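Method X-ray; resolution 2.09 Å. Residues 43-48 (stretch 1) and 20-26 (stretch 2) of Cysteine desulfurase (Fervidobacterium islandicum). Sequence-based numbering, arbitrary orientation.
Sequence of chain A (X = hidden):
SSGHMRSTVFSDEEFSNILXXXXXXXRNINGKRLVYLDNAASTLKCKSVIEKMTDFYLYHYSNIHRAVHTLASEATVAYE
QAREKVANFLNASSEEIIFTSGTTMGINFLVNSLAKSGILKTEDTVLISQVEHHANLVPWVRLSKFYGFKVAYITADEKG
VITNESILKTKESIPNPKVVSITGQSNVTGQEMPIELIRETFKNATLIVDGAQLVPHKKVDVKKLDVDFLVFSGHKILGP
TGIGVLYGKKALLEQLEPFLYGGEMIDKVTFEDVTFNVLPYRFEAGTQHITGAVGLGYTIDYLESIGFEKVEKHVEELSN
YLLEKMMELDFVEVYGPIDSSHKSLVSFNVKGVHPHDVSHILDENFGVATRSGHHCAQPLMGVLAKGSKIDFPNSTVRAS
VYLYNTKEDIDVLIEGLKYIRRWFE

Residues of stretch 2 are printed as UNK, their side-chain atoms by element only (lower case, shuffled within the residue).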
# COMPACT_ATOMS: atom_id res chain seq x y z
N THR A 43 -9.45 12.72 -4.85
CA THR A 43 -9.36 13.72 -5.94
C THR A 43 -9.13 13.12 -7.29
O THR A 43 -8.67 11.96 -7.45
CB THR A 43 -8.26 14.74 -5.65
OG1 THR A 43 -7.04 14.04 -5.39
CG2 THR A 43 -8.60 15.62 -4.42
N LEU A 44 -9.39 13.93 -8.30
CA LEU A 44 -9.27 13.52 -9.70
C LEU A 44 -7.80 13.61 -10.09
O LEU A 44 -7.01 14.32 -9.44
CB LEU A 44 -10.10 14.45 -10.59
CG LEU A 44 -11.59 14.56 -10.36
CD1 LEU A 44 -12.14 15.56 -11.36
CD2 LEU A 44 -12.35 13.25 -10.42
N LYS A 45 -7.42 12.87 -11.14
CA LYS A 45 -6.02 12.73 -11.53
C LYS A 45 -5.64 13.54 -12.76
O LYS A 45 -6.41 13.70 -13.72
CB LYS A 45 -5.67 11.26 -11.79
CG LYS A 45 -6.13 10.28 -10.70
CD LYS A 45 -5.80 10.74 -9.28
CE LYS A 45 -6.29 9.78 -8.22
NZ LYS A 45 -6.28 10.49 -6.91
N CYS A 46 -4.42 14.04 -12.70
CA CYS A 46 -3.81 14.87 -13.71
C CYS A 46 -3.21 14.02 -14.80
O CYS A 46 -2.43 13.11 -14.52
CB CYS A 46 -2.74 15.72 -13.04
SG CYS A 46 -1.78 16.62 -14.25
N LYS A 47 -3.56 14.28 -16.05
CA LYS A 47 -3.10 13.45 -17.15
C LYS A 47 -1.57 13.43 -17.28
O LYS A 47 -0.99 12.38 -17.44
CB LYS A 47 -3.68 13.93 -18.43
CG LYS A 47 -3.41 13.03 -19.61
CD LYS A 47 -4.38 13.40 -20.74
CE LYS A 47 -3.64 13.71 -22.01
NZ LYS A 47 -3.20 12.44 -22.61
N SER A 48 -0.92 14.58 -17.13
CA SER A 48 0.52 14.61 -17.33
C SER A 48 1.23 13.84 -16.21
O SER A 48 2.23 13.19 -16.48
CB SER A 48 1.05 16.05 -17.47
OG SER A 48 1.00 16.80 -16.25
N UNK A 20 -7.91 21.67 -18.21
CA UNK A 20 -7.68 20.70 -19.28
C UNK A 20 -6.76 19.53 -18.85
O UNK A 20 -6.68 18.55 -19.54
c UNK A 20 -7.14 21.40 -20.55
n UNK A 20 -7.87 23.02 -22.27
c UNK A 20 -8.27 22.06 -21.39
o UNK A 20 -9.48 21.74 -21.24
N UNK A 21 -6.06 19.66 -17.73
CA UNK A 21 -5.20 18.59 -17.19
C UNK A 21 -6.04 17.41 -16.63
O UNK A 21 -5.47 16.35 -16.42
o UNK A 21 -2.71 19.70 -17.65
c UNK A 21 -4.31 19.13 -16.08
o UNK A 21 -2.79 20.97 -15.87
c UNK A 21 -3.20 20.02 -16.58
N UNK A 22 -7.35 17.61 -16.39
CA UNK A 22 -8.21 16.58 -15.73
C UNK A 22 -9.28 16.01 -16.63
O UNK A 22 -10.38 16.53 -16.69
c UNK A 22 -5.69 18.39 -11.81
c UNK A 22 -7.22 18.85 -13.62
c UNK A 22 -7.26 16.68 -12.58
c UNK A 22 -7.79 17.59 -13.52
c UNK A 22 -6.25 17.10 -11.70
c UNK A 22 -6.20 19.26 -12.78
c UNK A 22 -8.82 17.17 -14.49
N UNK A 23 -8.95 14.93 -17.33
CA UNK A 23 -9.86 14.45 -18.32
C UNK A 23 -11.23 14.07 -17.78
O UNK A 23 -12.17 14.13 -18.55
c UNK A 23 -7.71 13.45 -18.59
c UNK A 23 -7.71 14.14 -17.27
c UNK A 23 -9.16 13.22 -18.89
N UNK A 24 -11.36 13.67 -16.51
CA UNK A 24 -12.66 13.30 -16.02
C UNK A 24 -13.68 14.45 -16.17
O UNK A 24 -14.85 14.20 -16.24
c UNK A 24 -12.61 12.87 -14.56
N UNK A 25 -13.20 15.69 -16.19
CA UNK A 25 -14.08 16.83 -16.28
C UNK A 25 -14.90 16.85 -17.61
O UNK A 25 -15.96 17.45 -17.64
c UNK A 25 -13.30 18.14 -16.07
c UNK A 25 -12.67 18.30 -14.71
c UNK A 25 -11.90 19.61 -14.62
c UNK A 25 -13.75 18.15 -13.67
N UNK A 26 -14.46 16.11 -18.62
CA UNK A 26 -15.20 15.95 -19.89
C UNK A 26 -16.30 14.92 -19.84
O UNK A 26 -16.95 14.69 -20.85
c UNK A 26 -12.99 16.19 -21.22
c UNK A 26 -12.08 18.14 -22.41
c UNK A 26 -14.30 15.47 -21.01
n UNK A 26 -12.22 19.60 -22.64
c UNK A 26 -13.20 17.65 -21.49
O HOH W 1 -2.17 17.10 -18.11
O HOH W 2 0.05 19.38 -17.24
O HOH W 3 -9.23 13.33 -14.38

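Position 20 carries two side-chain carbons, the second bearing one oxygen and one nitrogen, which is the primary amide of Asn20. Its nearest side-chain approach, Asn20 CB to Lys47 CD, is 8.5 Å, so it takes no part in the contact.

Position 21 also has two side-chain carbons, but the second bears two oxygens. One of these approaches waters 1 and 2, both of which also reach Ser48. A two-carbon carboxylate is Asp21. Its OD1 accepts from both waters, at 2.7 Å from O of water 1 and 2.8 Å from O of water 2; water 1 accepts from Ser48 N at 3.0 Å, and water 2 lies 2.9 Å from Ser48 OG in a hydrogen bond. The backbone supplies the direct link: Lys47 N donates to Asp21 O at 2.8 Å, with an N-H...O angle of 170°. The same oxygen receives a CA-H...O contact from Cys46, with CA to O at 3.5 Å and 142° at the hydrogen.

Position 22 has one carbon leading to a ring of six carbons with no heteroatom, lying against Lys45 O, Leu44 and Cys46, hence Phe22. With chi1 at -60° (m), the ring comes nearer to stretch 1 than the sideways CA-to-CB bond would suggest. CD2 is 3.3 Å from Lys45 O, while CE2 is 3.7 Å from Leu44 O, which lies near the ring plane at its edge. Apolar packing adds Leu44 CB to Phe22 CD2 at 4.1 Å and Cys46 CB to Phe22 CE2 at 4.0 Å. Cys46 SG sits 5.4 Å from the ring centroid, 26° off the normal, an oblique sulfur-aromatic approach.

At position 23, three side-chain carbons, near Lys45 O and Lys47 CD, close a ring onto the backbone nitrogen, which identifies Pro23. Its CD lies 3.8 Å from Lys45 O, and its CG lies 4.0 Å from Lys47 CD. The CA-to-CB bond of Lys47 points toward stretch 2, although the end of that side chain leads away.

Position 24 has a single side-chain carbon, facing Leu44 CD2, and is therefore Ala24. Its CB points toward stretch 1 and meets Leu44 CD2 at 4.2 Å. Its amide is reached through water 3, whose O accepts from Ala24 N at 3.0 Å and donates to Lys45 O at 2.9 Å.

Position 25 has four carbons forked at the second, one tip against Leu44 CD1, the pattern of Leu25. Its CD2 packs 3.8 Å from Leu44 CD1, and its N donates to Phe22 O at 3.0 Å.

Position 26 has four carbons in a row ending in nitrogen: Lys26. Its nearest side-chain approach, Lys26 CG to Lys47 CD, is 9.1 Å, out of reach.

The contact buries 390 Å² and combines two modes. Leu44 and Cys46 pack against apolar groups, with Phe22 touching both, while one direct hydrogen bond ties Asp21 O to Lys47 N at the start of a helix. Three waters complete the polar linkage, two joining Asp21 to Ser48 and one joining Ala24 to Lys45.

Stretch 2 20-26: NDFPALK
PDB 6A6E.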